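Phosphonomutase (Burkholderia cenocepacia J2315, PDB 4MG4) is a phosphonomutase-like protein of the phosphomutase family, built on a TIM barrel and probably an enzyme. Local coordinates at residues Leu50-Trp55 with Val89-Glu94; Ile157-Asp162 with Ala190-Leu195; Gly194-Gly199 with Asn218-Ala223. All coordinates share one frame; numbering follows the deposited sequence.

Contact 1: residues Leu50-Trp55 with Val89-Glu94; sequences LATGSW and VTVDLE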
loop_
_atom_site.group_PDB
_atom_site.type_symbol
_atom_site.label_atom_id
_atom_site.label_comp_id
_atom_site.label_asym_id
_atom_site.label_seq_id
_atom_site.Cartn_x
_atom_site.Cartn_y
_atom_site.Cartn_z
ATOM N N LEU A 50 -13.665 -9.414 -2.264
ATOM C CA LEU A 50 -12.236 -9.140 -2.080
ATOM C C LEU A 50 -11.541 -10.235 -1.251
ATOM O O LEU A 50 -12.151 -10.821 -0.336
ATOM C CB LEU A 50 -12.020 -7.837 -1.326
ATOM C CG LEU A 50 -12.701 -6.610 -2.014
ATOM C CD1 LEU A 50 -12.495 -5.435 -1.092
ATOM C CD2 LEU A 50 -12.237 -6.342 -3.435
ATOM N N ALA A 51 -10.256 -10.435 -1.546
ATOM C CA ALA A 51 -9.424 -11.293 -0.756
ATOM C C ALA A 51 -8.213 -10.511 -0.294
ATOM O O ALA A 51 -7.739 -9.620 -1.021
ATOM C CB ALA A 51 -8.953 -12.485 -1.569
ATOM N N THR A 52 -7.663 -10.842 0.862
ATOM C CA THR A 52 -6.321 -10.408 1.139
ATOM C C THR A 52 -5.372 -11.521 0.770
ATOM O O THR A 52 -5.732 -12.733 0.815
ATOM C CB THR A 52 -6.147 -10.002 2.577
ATOM O OG1 THR A 52 -6.165 -11.183 3.401
ATOM C CG2 THR A 52 -7.273 -9.088 3.012
ATOM N N GLY A 53 -4.135 -11.140 0.482
ATOM C CA GLY A 53 -3.096 -12.121 0.268
ATOM C C GLY A 53 -1.988 -11.824 1.272
ATOM O O GLY A 53 -1.542 -10.689 1.398
ATOM N N SER A 54 -1.480 -12.853 1.898
ATOM C CA SER A 54 -0.492 -12.660 2.946
ATOM C C SER A 54 0.785 -12.067 2.372
ATOM O O SER A 54 1.391 -11.202 3.036
ATOM C CB SER A 54 -0.220 -13.923 3.730
ATOM O OG SER A 54 0.534 -14.890 3.017
ATOM N N TRP A 55 1.185 -12.515 1.186
ATOM C CA TRP A 55 2.456 -12.039 0.617
ATOM C C TRP A 55 2.393 -10.535 0.331
ATOM O O TRP A 55 3.308 -9.781 0.726
ATOM C CB TRP A 55 2.774 -12.794 -0.690
ATOM C CG TRP A 55 4.187 -12.636 -1.117
ATOM C CD1 TRP A 55 5.227 -13.476 -0.828
ATOM C CD2 TRP A 55 4.745 -11.550 -1.871
ATOM N NE1 TRP A 55 6.404 -12.985 -1.371
ATOM C CE2 TRP A 55 6.130 -11.807 -2.017
ATOM C CE3 TRP A 55 4.213 -10.405 -2.439
ATOM C CZ2 TRP A 55 6.966 -10.963 -2.726
ATOM C CZ3 TRP A 55 5.046 -9.565 -3.138
ATOM C CH2 TRP A 55 6.405 -9.845 -3.271
ATOM N N VAL A 89 -15.345 -9.938 2.265
ATOM C CA VAL A 89 -13.880 -9.981 2.308
ATOM C C VAL A 89 -13.460 -11.301 2.923
ATOM O O VAL A 89 -13.907 -11.622 4.057
ATOM C CB VAL A 89 -13.269 -8.825 3.149
ATOM C CG1 VAL A 89 -11.756 -8.970 3.264
ATOM C CG2 VAL A 89 -13.658 -7.498 2.519
ATOM N N THR A 90 -12.555 -12.011 2.248
ATOM C CA THR A 90 -11.916 -13.210 2.794
ATOM C C THR A 90 -10.470 -12.906 3.093
ATOM O O THR A 90 -9.830 -12.103 2.345
ATOM C CB THR A 90 -12.080 -14.402 1.840
ATOM O OG1 THR A 90 -11.592 -15.602 2.470
ATOM C CG2 THR A 90 -11.472 -14.151 0.483
ATOM N N VAL A 91 -9.935 -13.542 4.143
ATOM C CA VAL A 91 -8.590 -13.225 4.604
ATOM C C VAL A 91 -7.666 -14.425 4.534
ATOM O O VAL A 91 -7.983 -15.507 5.024
ATOM C CB VAL A 91 -8.619 -12.609 6.022
ATOM C CG1 VAL A 91 -9.200 -13.553 7.057
ATOM C CG2 VAL A 91 -7.213 -12.269 6.478
ATOM N N ASP A 92 -6.462 -14.204 4.018
ATOM C CA ASP A 92 -5.414 -15.209 4.041
ATOM C C ASP A 92 -4.794 -15.262 5.416
ATOM O O ASP A 92 -4.104 -14.319 5.837
ATOM C CB ASP A 92 -4.372 -14.906 2.972
ATOM C CG ASP A 92 -3.252 -15.932 2.887
ATOM O OD1 ASP A 92 -3.245 -16.942 3.600
ATOM O OD2 ASP A 92 -2.369 -15.679 1.993
ATOM N N LEU A 93 -5.059 -16.329 6.142
ATOM C CA LEU A 93 -4.465 -16.521 7.497
ATOM C C LEU A 93 -3.240 -17.428 7.520
ATOM O O LEU A 93 -2.816 -17.874 8.597
ATOM C CB LEU A 93 -5.518 -17.063 8.436
ATOM C CG LEU A 93 -6.703 -16.104 8.595
ATOM C CD1 LEU A 93 -7.760 -16.736 9.454
ATOM C CD2 LEU A 93 -6.298 -14.744 9.171
ATOM N N GLU A 94 -2.700 -17.745 6.347
ATOM C CA GLU A 94 -1.521 -18.597 6.231
ATOM C C GLU A 94 -1.790 -19.905 6.975
ATOM O O GLU A 94 -2.838 -20.495 6.735
ATOM C CB GLU A 94 -0.267 -17.851 6.701
ATOM C CG GLU A 94 0.015 -16.690 5.750
ATOM C CD GLU A 94 1.327 -15.994 6.077
ATOM O OE1 GLU A 94 2.356 -16.602 5.732
ATOM O OE2 GLU A 94 1.309 -14.895 6.699
HETATM O O HOH W 1 -3.735 -11.589 4.570
HETATM O O HOH W 2 3.392 -14.522 3.126
#
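Thr52 OG1 is held by two partners. The backbone N of Asp92 donates to it over 3.1 Å with an N-H...O angle of 159°, and a water lies 2.7 Å from OG1 and gives a proton to Asp92 O. The hydroxyl stands between the backbone N and the carbonyl carbon of its own residue (chi1 72°), which turns it across toward strand 89-92. There it replaces the carbonyl oxygen of Thr52 as the next acceptor of the parallel ladder that runs through Thr90 N to Leu50 O and Thr52 N to Thr90 O. Val91 CG2 comes alongside the same hydroxyl.

The two strands are neighbours in the closed eight-stranded parallel barrel. Leu50 and Val89 turn outward, their CB and CG2 4.2 Å apart, and Val89 packs against Leu78 and Val82 of helix 71-84. Ala51 and Thr90 face the barrel interior, where Ala51 CB meets Thr90 CG2 at 3.7 Å and both residues touch Leu30 of strand 28-33.

At the C-terminal ends of the strands, the Asp92 carboxylate joins both segments. Ser54 N, just after the N-cap position at Gly53, reaches Asp92 OD2 at 3.0 Å from above the carboxylate plane, 37° out of it. Asp92 OD1 accepts from Glu94 N at 2.9 Å and closes an Asx turn, so the carboxylate is gripped at both oxygens. Ser54 OG rests against Glu94 CG at 3.3 Å, and a second water lies 2.9 Å from Ser54 OG. Glu94 OE1 accepts from the backbone N of Glu67.

Contact 2: residues Ile157-Asp162 with Ala190-Leu195; sequences INARTD and AGADGL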
loop_
_atom_site.group_PDB
_atom_site.type_symbol
_atom_site.label_atom_id
_atom_site.label_comp_id
_atom_site.label_asym_id
_atom_site.label_seq_id
_atom_site.Cartn_x
_atom_site.Cartn_y
_atom_site.Cartn_z
ATOM N N ILE A 157 -14.324 -21.480 5.062
ATOM C CA ILE A 157 -12.950 -21.958 5.295
ATOM C C ILE A 157 -12.444 -22.611 4.033
ATOM O O ILE A 157 -12.896 -23.682 3.655
ATOM C CB ILE A 157 -12.858 -22.936 6.511
ATOM C CG1 ILE A 157 -13.316 -22.200 7.792
ATOM C CG2 ILE A 157 -11.441 -23.441 6.683
ATOM C CD1 ILE A 157 -13.467 -23.135 8.987
ATOM N N ASN A 158 -11.533 -21.921 3.369
ATOM C CA ASN A 158 -10.913 -22.419 2.134
ATOM C C ASN A 158 -9.603 -23.079 2.584
ATOM O O ASN A 158 -8.670 -22.409 2.950
ATOM C CB ASN A 158 -10.661 -21.262 1.177
ATOM C CG ASN A 158 -10.358 -21.698 -0.245
ATOM O OD1 ASN A 158 -10.901 -22.682 -0.745
ATOM N ND2 ASN A 158 -9.565 -20.886 -0.942
ATOM N N ALA A 159 -9.548 -24.419 2.586
ATOM C CA ALA A 159 -8.397 -25.173 3.071
ATOM C C ALA A 159 -7.393 -25.299 1.957
ATOM O O ALA A 159 -7.683 -25.903 0.917
ATOM C CB ALA A 159 -8.800 -26.590 3.564
ATOM N N ARG A 160 -6.240 -24.659 2.141
ATOM C CA ARG A 160 -5.156 -24.698 1.197
ATOM C C ARG A 160 -4.266 -25.885 1.502
ATOM O O ARG A 160 -3.875 -26.107 2.648
ATOM C CB ARG A 160 -4.329 -23.432 1.362
ATOM C CG ARG A 160 -3.096 -23.459 0.499
ATOM C CD ARG A 160 -2.378 -22.122 0.480
ATOM N NE ARG A 160 -1.049 -22.278 -0.065
ATOM C CZ ARG A 160 -0.319 -21.287 -0.615
ATOM N NH1 ARG A 160 -0.821 -20.060 -0.729
ATOM N NH2 ARG A 160 0.903 -21.552 -1.089
ATOM N N THR A 161 -3.998 -26.675 0.489
ATOM C CA THR A 161 -3.033 -27.769 0.618
ATOM C C THR A 161 -1.833 -27.481 -0.253
ATOM O O THR A 161 -1.988 -27.031 -1.397
ATOM C CB THR A 161 -3.601 -29.177 0.323
ATOM O OG1 THR A 161 -2.580 -30.131 0.595
ATOM C CG2 THR A 161 -4.105 -29.362 -1.082
ATOM N N ASP A 162 -0.646 -27.683 0.313
ATOM C CA ASP A 162 0.584 -27.420 -0.421
ATOM C C ASP A 162 1.200 -28.620 -1.120
ATOM O O ASP A 162 2.354 -28.536 -1.542
ATOM C CB ASP A 162 1.560 -26.739 0.505
ATOM C CG ASP A 162 1.225 -25.281 0.745
ATOM O OD1 ASP A 162 0.482 -24.647 -0.027
ATOM O OD2 ASP A 162 1.742 -24.735 1.733
ATOM N N ALA A 190 -13.504 -32.455 8.428
ATOM C CA ALA A 190 -13.195 -31.569 9.548
ATOM C C ALA A 190 -13.932 -30.223 9.495
ATOM O O ALA A 190 -13.922 -29.483 10.486
ATOM C CB ALA A 190 -11.689 -31.296 9.585
ATOM N N GLY A 191 -14.569 -29.940 8.365
ATOM C CA GLY A 191 -15.393 -28.751 8.211
ATOM C C GLY A 191 -14.931 -27.698 7.221
ATOM O O GLY A 191 -15.539 -26.625 7.177
ATOM N N ALA A 192 -13.955 -27.989 6.381
ATOM C CA ALA A 192 -13.601 -27.030 5.326
ATOM C C ALA A 192 -14.747 -26.878 4.312
ATOM O O ALA A 192 -15.502 -27.840 4.058
ATOM C CB ALA A 192 -12.339 -27.463 4.599
ATOM N N ASP A 193 -14.843 -25.693 3.721
ATOM C CA ASP A 193 -15.843 -25.389 2.725
ATOM C C ASP A 193 -15.304 -25.404 1.299
ATOM O O ASP A 193 -16.076 -25.608 0.355
ATOM C CB ASP A 193 -16.452 -24.001 2.985
ATOM C CG ASP A 193 -17.077 -23.862 4.371
ATOM O OD1 ASP A 193 -18.201 -24.411 4.556
ATOM O OD2 ASP A 193 -16.431 -23.297 5.271
ATOM N N GLY A 194 -14.014 -25.165 1.135
ATOM C CA GLY A 194 -13.397 -25.154 -0.173
ATOM C C GLY A 194 -12.012 -25.745 -0.095
ATOM O O GLY A 194 -11.453 -25.908 0.962
ATOM N N LEU A 195 -11.470 -26.138 -1.241
ATOM C CA LEU A 195 -10.104 -26.667 -1.328
ATOM C C LEU A 195 -9.313 -25.790 -2.272
ATOM O O LEU A 195 -9.737 -25.609 -3.428
ATOM C CB LEU A 195 -10.106 -28.075 -1.913
ATOM C CG LEU A 195 -8.772 -28.800 -2.063
ATOM C CD1 LEU A 195 -8.263 -29.160 -0.650
ATOM C CD2 LEU A 195 -8.968 -29.973 -3.006
#
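Ile157 is gripped at both backbone polar atoms. Its N donates almost straight (174°) to Asp193 OD2 at 2.8 Å, which receives it on its anti lone pair, while Ile157 O accepts from Asp193 N at 2.8 Å and from Gly194 N at 3.1 Å. Asp193 CG sits beside its own backbone N (chi1 -58°), which lets the carboxylate reach back to the strand. Two residues on from Ile157, Ala159 N bonds to the O of the same Gly194 over 2.9 Å, from well above the carbonyl plane.

Asn158 OD1 lies 3.3 Å from Gly194 C, against bare backbone. Ala159 CB meets Ala192 CB at 3.8 Å; beyond the strand end Thr161 CG2 approaches Leu195 CD1 at 4.2 Å, and Arg160 NE forms a 2.8 Å salt bridge to Asp162 OD1.

In the second shell, Arg145 and Arg19 form salt bridges to the OD2 and OD1 of Asp193, Asn158 ND2 has partners in Asn218 and Asn120, and Thr161 OG1 bonds to Asp123.

The contact closes a beta-alpha-beta crossover: helix 174-190 ends in a Schellman motif at Gly191, and Ala159 is left between strand 194-196 and helices 134-150 and 174-190.

Contact 3: residues Gly194-Gly199 with Asn218-Ala223; sequences GLFVPG and NVMRVA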
loop_
_atom_site.group_PDB
_atom_site.type_symbol
_atom_site.label_atom_id
_atom_site.label_comp_id
_atom_site.label_asym_id
_atom_site.label_seq_id
_atom_site.Cartn_x
_atom_site.Cartn_y
_atom_site.Cartn_z
ATOM N N GLY A 194 -14.014 -25.165 1.135
ATOM C CA GLY A 194 -13.397 -25.154 -0.173
ATOM C C GLY A 194 -12.012 -25.745 -0.095
ATOM O O GLY A 194 -11.453 -25.908 0.962
ATOM N N LEU A 195 -11.470 -26.138 -1.241
ATOM C CA LEU A 195 -10.104 -26.667 -1.328
ATOM C C LEU A 195 -9.313 -25.790 -2.272
ATOM O O LEU A 195 -9.737 -25.609 -3.428
ATOM C CB LEU A 195 -10.106 -28.075 -1.913
ATOM C CG LEU A 195 -8.772 -28.800 -2.063
ATOM C CD1 LEU A 195 -8.263 -29.160 -0.650
ATOM C CD2 LEU A 195 -8.968 -29.973 -3.006
ATOM N N PHE A 196 -8.173 -25.289 -1.846
ATOM C CA PHE A 196 -7.277 -24.502 -2.670
ATOM C C PHE A 196 -5.965 -25.320 -2.904
ATOM O O PHE A 196 -5.308 -25.761 -1.956
ATOM C CB PHE A 196 -6.986 -23.160 -1.987
ATOM C CG PHE A 196 -6.001 -22.260 -2.697
ATOM C CD1 PHE A 196 -5.956 -22.193 -4.090
ATOM C CD2 PHE A 196 -5.189 -21.426 -1.974
ATOM C CE1 PHE A 196 -5.116 -21.270 -4.741
ATOM C CE2 PHE A 196 -4.296 -20.573 -2.597
ATOM C CZ PHE A 196 -4.265 -20.504 -3.989
ATOM N N VAL A 197 -5.645 -25.554 -4.182
ATOM C CA VAL A 197 -4.488 -26.352 -4.590
ATOM C C VAL A 197 -3.561 -25.475 -5.479
ATOM O O VAL A 197 -3.570 -25.616 -6.701
ATOM C CB VAL A 197 -4.906 -27.651 -5.326
ATOM C CG1 VAL A 197 -3.669 -28.533 -5.545
ATOM C CG2 VAL A 197 -5.931 -28.383 -4.495
ATOM N N PRO A 198 -2.777 -24.591 -4.866
ATOM C CA PRO A 198 -1.823 -23.824 -5.656
ATOM C C PRO A 198 -0.734 -24.674 -6.228
ATOM O O PRO A 198 -0.452 -25.784 -5.724
ATOM C CB PRO A 198 -1.270 -22.818 -4.638
ATOM C CG PRO A 198 -1.455 -23.436 -3.302
ATOM C CD PRO A 198 -2.753 -24.177 -3.449
ATOM N N GLY A 199 -0.132 -24.187 -7.299
ATOM C CA GLY A 199 0.937 -24.919 -7.921
ATOM C C GLY A 199 0.515 -25.961 -8.902
ATOM O O GLY A 199 1.357 -26.581 -9.534
ATOM N N ASN A 218 -10.462 -24.418 -5.838
ATOM C CA ASN A 218 -9.745 -23.150 -6.160
ATOM C C ASN A 218 -8.412 -23.535 -6.703
ATOM O O ASN A 218 -7.640 -24.260 -6.058
ATOM C CB ASN A 218 -9.659 -22.399 -4.832
ATOM C CG ASN A 218 -8.938 -21.040 -4.802
ATOM O OD1 ASN A 218 -8.856 -20.491 -3.675
ATOM N ND2 ASN A 218 -8.393 -20.491 -5.887
ATOM N N VAL A 219 -8.091 -22.972 -7.882
ATOM C CA VAL A 219 -6.737 -23.070 -8.426
ATOM C C VAL A 219 -6.199 -21.657 -8.608
ATOM O O VAL A 219 -6.965 -20.672 -8.535
ATOM C CB VAL A 219 -6.676 -23.846 -9.752
ATOM C CG1 VAL A 219 -7.063 -25.289 -9.543
ATOM C CG2 VAL A 219 -7.570 -23.170 -10.777
ATOM N N MET A 220 -4.873 -21.563 -8.806
ATOM C CA MET A 220 -4.180 -20.257 -8.932
ATOM C C MET A 220 -3.899 -20.116 -10.416
ATOM O O MET A 220 -3.574 -21.091 -11.069
ATOM C CB MET A 220 -2.891 -20.129 -7.993
ATOM C CG MET A 220 -2.614 -18.687 -7.368
ATOM S SD MET A 220 -1.121 -18.695 -6.353
ATOM C CE MET A 220 0.103 -18.447 -7.615
ATOM N N ARG A 221 -4.109 -18.928 -10.983
ATOM C CA ARG A 221 -3.675 -18.656 -12.358
ATOM C C ARG A 221 -2.297 -18.006 -12.272
ATOM O O ARG A 221 -2.119 -17.074 -11.512
ATOM C CB ARG A 221 -4.641 -17.697 -13.023
ATOM C CG ARG A 221 -5.894 -18.346 -13.510
ATOM C CD ARG A 221 -6.329 -17.843 -14.876
ATOM N NE ARG A 221 -5.210 -17.767 -15.799
ATOM C CZ ARG A 221 -4.770 -16.673 -16.407
ATOM N NH1 ARG A 221 -5.349 -15.485 -16.215
ATOM N NH2 ARG A 221 -3.725 -16.775 -17.210
ATOM N N VAL A 222 -1.296 -18.523 -12.967
ATOM C CA VAL A 222 -0.005 -17.782 -12.965
ATOM C C VAL A 222 0.390 -17.418 -14.392
ATOM O O VAL A 222 0.539 -16.246 -14.732
ATOM C CB VAL A 222 1.126 -18.520 -12.199
ATOM C CG1 VAL A 222 1.566 -19.804 -12.901
ATOM C CG2 VAL A 222 2.316 -17.596 -11.993
ATOM N N ALA A 223 0.502 -18.412 -15.244
ATOM C CA ALA A 223 0.986 -18.145 -16.582
ATOM C C ALA A 223 -0.199 -17.610 -17.353
ATOM O O ALA A 223 -1.303 -17.460 -16.794
ATOM C CB ALA A 223 1.510 -19.425 -17.201
HETATM O O HOH W 3 -3.321 -24.022 -8.914
#
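Strands 194-196 and 218-220 run parallel, 20° apart, paired through Phe196 and Asn218, with Asn218 N donating to Leu195 O at 2.8 Å and Val197 N to Asn218 O at 3.0 Å. Beyond them a water takes the next rung: it gives a proton to Val197 O (2.7 Å) and accepts one from Met220 N, bridging strands that have begun to spread.

Paired in register, Phe196 and Asn218 project from the same face; both have CG anti to the backbone N, which brings ring and amide together. Their planes differ by only 20°, and Phe196 CD1 comes to 3.3 Å from Asn218 CG in an oblique approach, while Asn218 O lies in plane at the ring edge. That face lines the barrel interior; the two strands are joined by helix 203-212 in a beta-alpha-beta unit of the TIM barrel. Both polar atoms of the amide are engaged: OD1 accepts from Asn158 ND2 of strand 156-160, across strand 194-196, and ND2 donates to Ser240 OG of strand 238-240, an arrangement that would fix its rotation.

Pro198 CD sits 3.7 Å above the plane of the Phe196 ring, over its centre. At the far rim, Phe196 CE1 touches Met220 CB at 4.1 Å, and Phe196 CZ approaches Met220 CG. Met220 SD lies 4.5 Å from Pro198 CB.

How the contacts relate
All three contacts are buried pairings within one closed parallel sheet. Contacts 2 and 3 adjoin, sharing Gly194 and Leu195 on strand 194-196, and a side-chain bond joins them as well. Contact 1 lies elsewhere round the barrel, its centre about 14 Å from the centre of either. Their chemistry differs with place. Contact 1 is knitted at the C-terminal strand ends by a hydroxyl, a carboxylate and waters. Contact 2 has charge at both ends: an aspartate tied to arginines at the N-terminal entry of its strands, and an arginine-aspartate pair at the C-terminal end. Contact 3 relies on an aromatic ring and an amide in the interior, with a water spanning the diverging ends.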